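Local structure of ORF 37 (Human herpesvirus 8 type M, 3FHD) at residues K268-Y273 / S323-A328; K318-S323 / F388-H393. The protein cuts viral DNA as an alkaline exonuclease and endonuclease of the PD-(D/E)XK superfamily, processing branched intermediates into unit-length genomes for packaging. One frame throughout, in Å; residues are numbered along the deposited sequence.

Contact 1 of 2, residues K268-Y273 / S323-A328; sequences KCRFKY and SDYLVA. With SO4 (sulfate ion), chain C.
Arg270 and Lys272 converge on one carboxylate oxygen, Asp324 OD2, in a salt-bridge network, although the nearest CA atoms of the two segments, those of Lys268 and Tyr325, are 10.4 Å apart. The two cations lie in the chain that follows strand 262-269, a core strand of the PD-(D/E)XK nuclease fold, and Asp324 lies just ahead of strand 326-328 in the same mixed sheet. Arg270 NH1 comes within 2.6 Å of Asp324 OD2, but the hydrogen bond is weak, its N-H...O angle 126°, and the guanidinium and carboxylate planes stand 75° apart. Lys272 NZ meets Asp324 OD2 nearly along its C-O bond at 3.2 Å and also binds the carbonyl of Lys308. Asp324 OD1, through its anti lone pair, accepts from the backbone N of Tyr325, which gives the carboxylate a second hold, on its other oxygen. The Arg270 guanidinium is sandwiched: Tyr325 CE2 sits over its centre on one face, 3.6 Å from Arg270 CZ, and O2 of a sulfate ion covers the centre of the opposite face. That sulfate, probably from the crystallisation liquor, accepts from the backbone N of Phe271 and of Lys272, and its O3 approaches Arg270 NH2; such an anion would be expected to offset the local positive charge. Tyr325 CG lies between its own backbone N and carbonyl carbon (chi1 63°), and the phenol reaches toward Arg270, its hydroxyl hydrogen-bonded to Thr428 of strand 423-432, which pairs with strand 262-269. Lys268 touches with its root alone and bends after CG; its NZ binds Glu266, a magnesium ligand, so this edge of the contact borders the metal site. There Lys268 CB rests 3.7 Å from Tyr325 OH.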
loop_
_atom_site.group_PDB
_atom_site.type_symbol
_atom_site.label_atom_id
_atom_site.label_comp_id
_atom_site.label_asym_id
_atom_site.label_seq_id
_atom_site.Cartn_x
_atom_site.Cartn_y
_atom_site.Cartn_z
ATOM N N LYS A 268 -3.443 9.407 3.632
ATOM C CA LYS A 268 -4.929 9.346 3.674
ATOM C C LYS A 268 -5.477 10.779 3.564
ATOM O O LYS A 268 -4.818 11.707 4.005
ATOM C CB LYS A 268 -5.430 8.753 5.008
ATOM C CG LYS A 268 -4.908 7.347 5.318
ATOM C CD LYS A 268 -5.437 6.371 4.259
ATOM C CE LYS A 268 -4.835 4.988 4.468
ATOM N NZ LYS A 268 -5.131 4.096 3.326
ATOM N N CYS A 269 -6.637 10.959 2.965
ATOM C CA CYS A 269 -7.265 12.289 2.946
ATOM C C CYS A 269 -8.580 12.229 3.683
ATOM O O CYS A 269 -9.283 11.202 3.607
ATOM C CB CYS A 269 -7.438 12.783 1.515
ATOM S SG CYS A 269 -5.930 12.793 0.567
ATOM N N ARG A 270 -8.905 13.282 4.440
ATOM C CA ARG A 270 -10.124 13.299 5.260
ATOM C C ARG A 270 -11.230 14.128 4.631
ATOM O O ARG A 270 -11.381 15.288 4.974
ATOM C CB ARG A 270 -9.813 13.903 6.618
ATOM C CG ARG A 270 -8.669 13.251 7.326
ATOM C CD ARG A 270 -9.210 12.188 8.195
ATOM N NE ARG A 270 -9.633 11.080 7.372
ATOM C CZ ARG A 270 -10.360 10.065 7.799
ATOM N NH1 ARG A 270 -10.755 10.025 9.058
ATOM N NH2 ARG A 270 -10.675 9.088 6.955
ATOM N N PHE A 271 -12.012 13.538 3.731
ATOM C CA PHE A 271 -12.979 14.329 3.001
ATOM C C PHE A 271 -14.159 14.831 3.847
ATOM O O PHE A 271 -14.791 15.825 3.473
ATOM C CB PHE A 271 -13.421 13.611 1.746
ATOM C CG PHE A 271 -12.305 13.429 0.751
ATOM C CD1 PHE A 271 -11.452 14.507 0.423
ATOM C CD2 PHE A 271 -12.087 12.190 0.144
ATOM C CE1 PHE A 271 -10.421 14.347 -0.482
ATOM C CE2 PHE A 271 -11.049 12.021 -0.767
ATOM C CZ PHE A 271 -10.219 13.107 -1.085
ATOM N N LYS A 272 -14.417 14.202 4.994
ATOM C CA LYS A 272 -15.518 14.678 5.870
ATOM C C LYS A 272 -15.257 16.086 6.377
ATOM O O LYS A 272 -16.176 16.745 6.844
ATOM C CB LYS A 272 -15.696 13.795 7.118
ATOM C CG LYS A 272 -16.234 12.376 6.938
ATOM C CD LYS A 272 -16.292 11.639 8.328
ATOM C CE LYS A 272 -14.888 11.451 8.971
ATOM N NZ LYS A 272 -14.822 10.471 10.145
ATOM N N TYR A 273 -13.997 16.524 6.333
ATOM C CA TYR A 273 -13.591 17.815 6.897
ATOM C C TYR A 273 -13.399 18.903 5.831
ATOM O O TYR A 273 -12.976 20.006 6.141
ATOM C CB TYR A 273 -12.299 17.668 7.710
ATOM C CG TYR A 273 -12.480 17.024 9.069
ATOM C CD1 TYR A 273 -12.884 17.776 10.176
ATOM C CD2 TYR A 273 -12.216 15.671 9.252
ATOM C CE1 TYR A 273 -13.045 17.192 11.427
ATOM C CE2 TYR A 273 -12.386 15.074 10.496
ATOM C CZ TYR A 273 -12.801 15.844 11.583
ATOM O OH TYR A 273 -12.958 15.252 12.819
ATOM N N SER A 323 -13.720 2.792 14.609
ATOM C CA SER A 323 -14.368 3.888 13.866
ATOM C C SER A 323 -13.435 4.898 13.157
ATOM O O SER A 323 -13.757 5.350 12.043
ATOM C CB SER A 323 -15.434 4.606 14.728
ATOM O OG SER A 323 -14.910 5.687 15.501
ATOM N N ASP A 324 -12.325 5.289 13.785
ATOM C CA ASP A 324 -11.321 6.066 13.044
ATOM C C ASP A 324 -9.929 5.789 13.572
ATOM O O ASP A 324 -9.747 5.020 14.509
ATOM C CB ASP A 324 -11.628 7.583 12.965
ATOM C CG ASP A 324 -11.341 8.188 11.569
ATOM O OD1 ASP A 324 -10.390 7.766 10.899
ATOM O OD2 ASP A 324 -12.095 9.087 11.114
ATOM N N TYR A 325 -8.937 6.393 12.943
ATOM C CA TYR A 325 -7.592 5.876 13.125
ATOM C C TYR A 325 -6.656 6.685 14.002
ATOM O O TYR A 325 -5.485 6.293 14.156
ATOM C CB TYR A 325 -6.962 5.574 11.781
ATOM C CG TYR A 325 -6.780 6.784 10.911
ATOM C CD1 TYR A 325 -5.670 7.617 11.059
ATOM C CD2 TYR A 325 -7.712 7.076 9.907
ATOM C CE1 TYR A 325 -5.498 8.722 10.238
ATOM C CE2 TYR A 325 -7.545 8.159 9.071
ATOM C CZ TYR A 325 -6.440 8.968 9.229
ATOM O OH TYR A 325 -6.307 10.040 8.389
ATOM N N LEU A 326 -7.166 7.767 14.601
ATOM C CA LEU A 326 -6.431 8.488 15.633
ATOM C C LEU A 326 -7.129 8.326 16.990
ATOM O O LEU A 326 -8.363 8.386 17.090
ATOM C CB LEU A 326 -6.282 9.981 15.308
ATOM C CG LEU A 326 -5.462 10.415 14.072
ATOM C CD1 LEU A 326 -5.698 11.920 13.726
ATOM C CD2 LEU A 326 -3.957 10.116 14.251
ATOM N N VAL A 327 -6.337 8.117 18.027
ATOM C CA VAL A 327 -6.852 8.036 19.384
ATOM C C VAL A 327 -6.054 8.954 20.294
ATOM O O VAL A 327 -4.866 9.227 20.045
ATOM C CB VAL A 327 -6.798 6.588 19.925
ATOM C CG1 VAL A 327 -7.794 5.695 19.187
ATOM C CG2 VAL A 327 -5.390 6.031 19.827
ATOM N N ALA A 328 -6.704 9.426 21.353
ATOM C CA ALA A 328 -6.035 10.175 22.406
ATOM C C ALA A 328 -6.188 9.393 23.699
ATOM O O ALA A 328 -7.242 8.809 23.953
ATOM C CB ALA A 328 -6.645 11.578 22.550
HETATM S S SO4 C . -13.383 10.705 5.077
HETATM O O1 SO4 C . -14.678 10.978 4.433
HETATM O O2 SO4 C . -13.091 11.699 6.116
HETATM O O3 SO4 C . -13.471 9.385 5.701
HETATM O O4 SO4 C . -12.356 10.682 4.035
#

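Contact 2 of 2, residues K318-S323 / F388-H393; sequences KLPSES and FVNVRH. With SO4 (sulfate ion), chain D.
Arg392 lies across the 318-323 loop with its guanidinium between Leu319 and Glu322, its NH1 donating to the carbonyl of Pro320. The residue belongs to a type I beta turn, Asn390 to His393, that joins strand 379-389 to helix 394-412. The Arg392 NH1 to Pro320 O bond is 2.9 Å long and nearly straight (166°), with the oxygen in the guanidinium plane. A bend at chi3 (76°) sets Arg392 NE near Leu319 CD1; Leu319 CG covers one guanidinium face toward its rim, while Glu322 CG stands more loosely over the other. Arg392 NH2 makes a weak bond to O2 of a sulfate ion, probably from the crystallisation liquor, which Arg341 also binds. Glu322 OE2 lies 4.3 Å from Arg392 NH2 and well out of the guanidinium plane, so the two charges are near each other but no N-H points at the oxygen. A water instead donates to both Glu322 OE2 and Arg392 O, at 2.7 Å from Arg392 O.

The second direct bond comes from Asn390. Asn390 ND2 donates to Ser321 O at 2.8 Å and 168°, the oxygen lying in the amide plane. The same nitrogen donates to Asp324 O, so both amide hydrogens are used. Ser321 N donates to Glu312 OE1. Asn390 OD1 accepts from the backbone N of Arg392 in an Asx turn, the donor well above the carbonyl plane, and Pro320 CB packs against that oxygen. Asn390 O takes the backbone N of His393, closing the turn. His393 occupies the N-cap of helix 394-412, its ND1 accepting from the backbone N of Tyr395, and His393 CD2, across CG from ND1, approaches Glu322 O to 3.2 Å.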
loop_
_atom_site.group_PDB
_atom_site.type_symbol
_atom_site.label_atom_id
_atom_site.label_comp_id
_atom_site.label_asym_id
_atom_site.label_seq_id
_atom_site.Cartn_x
_atom_site.Cartn_y
_atom_site.Cartn_z
ATOM N N LYS A 318 -9.253 0.484 28.335
ATOM C CA LYS A 318 -10.443 0.400 27.498
ATOM C C LYS A 318 -10.047 0.054 26.059
ATOM O O LYS A 318 -8.937 0.353 25.615
ATOM C CB LYS A 318 -11.276 1.694 27.552
ATOM C CG LYS A 318 -11.753 2.125 28.951
ATOM C CD LYS A 318 -12.800 1.173 29.564
ATOM C CE LYS A 318 -12.844 1.281 31.103
ATOM N NZ LYS A 318 -11.942 0.291 31.806
ATOM N N LEU A 319 -10.977 -0.577 25.347
ATOM C CA LEU A 319 -10.761 -1.064 23.990
ATOM C C LEU A 319 -11.145 0.036 22.998
ATOM O O LEU A 319 -12.288 0.492 23.016
ATOM C CB LEU A 319 -11.635 -2.307 23.776
ATOM C CG LEU A 319 -11.583 -3.181 22.523
ATOM C CD1 LEU A 319 -10.217 -3.849 22.342
ATOM C CD2 LEU A 319 -12.652 -4.246 22.662
ATOM N N PRO A 320 -10.197 0.463 22.126
ATOM C CA PRO A 320 -10.579 1.479 21.121
ATOM C C PRO A 320 -11.611 0.908 20.134
ATOM O O PRO A 320 -11.616 -0.292 19.879
ATOM C CB PRO A 320 -9.255 1.792 20.412
ATOM C CG PRO A 320 -8.159 1.217 21.285
ATOM C CD PRO A 320 -8.788 0.043 21.975
ATOM N N SER A 321 -12.497 1.741 19.601
ATOM C CA SER A 321 -13.380 1.253 18.563
ATOM C C SER A 321 -12.600 1.207 17.248
ATOM O O SER A 321 -11.426 1.592 17.200
ATOM C CB SER A 321 -14.644 2.108 18.436
ATOM O OG SER A 321 -14.368 3.370 17.862
ATOM N N GLU A 322 -13.242 0.719 16.194
ATOM C CA GLU A 322 -12.603 0.641 14.879
ATOM C C GLU A 322 -12.968 1.853 14.026
ATOM O O GLU A 322 -12.540 1.948 12.873
ATOM C CB GLU A 322 -13.014 -0.653 14.169
ATOM C CG GLU A 322 -12.339 -1.911 14.672
ATOM C CD GLU A 322 -12.969 -3.188 14.105
ATOM O OE1 GLU A 322 -14.167 -3.167 13.729
ATOM O OE2 GLU A 322 -12.272 -4.227 14.042
ATOM N N SER A 323 -13.720 2.792 14.609
ATOM C CA SER A 323 -14.368 3.888 13.866
ATOM C C SER A 323 -13.435 4.898 13.157
ATOM O O SER A 323 -13.757 5.350 12.043
ATOM C CB SER A 323 -15.434 4.606 14.728
ATOM O OG SER A 323 -14.910 5.687 15.501
ATOM N N PHE A 388 -2.350 9.602 18.535
ATOM C CA PHE A 388 -1.596 8.372 18.226
ATOM C C PHE A 388 -2.396 7.476 17.304
ATOM O O PHE A 388 -3.619 7.586 17.258
ATOM C CB PHE A 388 -1.295 7.575 19.517
ATOM C CG PHE A 388 -0.561 8.361 20.555
ATOM C CD1 PHE A 388 0.810 8.587 20.445
ATOM C CD2 PHE A 388 -1.247 8.913 21.633
ATOM C CE1 PHE A 388 1.496 9.355 21.414
ATOM C CE2 PHE A 388 -0.566 9.675 22.615
ATOM C CZ PHE A 388 0.797 9.895 22.491
ATOM N N VAL A 389 -1.712 6.565 16.607
ATOM C CA VAL A 389 -2.409 5.611 15.728
ATOM C C VAL A 389 -3.355 4.743 16.556
ATOM O O VAL A 389 -3.026 4.367 17.681
ATOM C CB VAL A 389 -1.425 4.712 14.921
ATOM C CG1 VAL A 389 -0.652 3.771 15.856
ATOM C CG2 VAL A 389 -2.199 3.932 13.825
ATOM N N ASN A 390 -4.535 4.445 16.008
ATOM C CA ASN A 390 -5.434 3.468 16.593
ATOM C C ASN A 390 -5.019 2.066 16.113
ATOM O O ASN A 390 -5.169 1.717 14.907
ATOM C CB ASN A 390 -6.880 3.803 16.203
ATOM C CG ASN A 390 -7.896 2.821 16.751
ATOM O OD1 ASN A 390 -7.560 1.837 17.422
ATOM N ND2 ASN A 390 -9.181 3.108 16.489
ATOM N N VAL A 391 -4.503 1.270 17.055
ATOM C CA VAL A 391 -3.899 -0.032 16.727
ATOM C C VAL A 391 -4.942 -1.067 16.299
ATOM O O VAL A 391 -4.588 -2.131 15.777
ATOM C CB VAL A 391 -3.002 -0.596 17.879
ATOM C CG1 VAL A 391 -1.932 0.449 18.303
ATOM C CG2 VAL A 391 -3.850 -1.032 19.083
ATOM N N ARG A 392 -6.218 -0.747 16.513
ATOM C CA ARG A 392 -7.317 -1.590 16.065
ATOM C C ARG A 392 -7.828 -1.194 14.679
ATOM O O ARG A 392 -8.706 -1.856 14.129
ATOM C CB ARG A 392 -8.483 -1.516 17.054
ATOM C CG ARG A 392 -8.139 -2.051 18.449
ATOM C CD ARG A 392 -9.394 -2.415 19.221
ATOM N NE ARG A 392 -9.990 -3.672 18.774
ATOM C CZ ARG A 392 -11.294 -3.877 18.578
ATOM N NH1 ARG A 392 -12.177 -2.900 18.748
ATOM N NH2 ARG A 392 -11.713 -5.074 18.173
ATOM N N HIS A 393 -7.350 -0.081 14.140
ATOM C CA HIS A 393 -7.950 0.416 12.892
ATOM C C HIS A 393 -7.301 -0.297 11.719
ATOM O O HIS A 393 -6.113 -0.668 11.768
ATOM C CB HIS A 393 -7.807 1.939 12.748
ATOM C CG HIS A 393 -8.585 2.513 11.596
ATOM N ND1 HIS A 393 -8.112 2.502 10.300
ATOM C CD2 HIS A 393 -9.812 3.089 11.541
ATOM C CE1 HIS A 393 -9.014 3.045 9.497
ATOM N NE2 HIS A 393 -10.050 3.419 10.227
HETATM S S SO4 D . -14.787 -8.069 18.184
HETATM O O1 SO4 D . -15.860 -7.095 18.382
HETATM O O2 SO4 D . -13.689 -7.420 17.468
HETATM O O3 SO4 D . -14.309 -8.555 19.487
HETATM O O4 SO4 D . -15.293 -9.205 17.417
HETATM O O HOH W 1 -9.277 -4.428 14.466
#

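From the N terminus, strand 262-269 runs into 268-273, and contact 1 closes a loop of 49 residues that includes helices 282-292 and 296-303 when the chain returns at 323-328. Segment 318-323 runs into that return, and contact 2 closes a second loop of 64 residues, through helix 348-355 and strands 362-367 and 379-389, at 388-393. The segments alternate, so the two loops cross rather than nest, with Ser323 common to both. Contact 1 ties the metal-binding side of the sheet to strand 326-328; contact 2 joins the loop before that strand to the turn between strand 379-389 and helix 394-412. Tyr325 O and Asn390 N, 2.8 Å apart, probably bond the contacts directly.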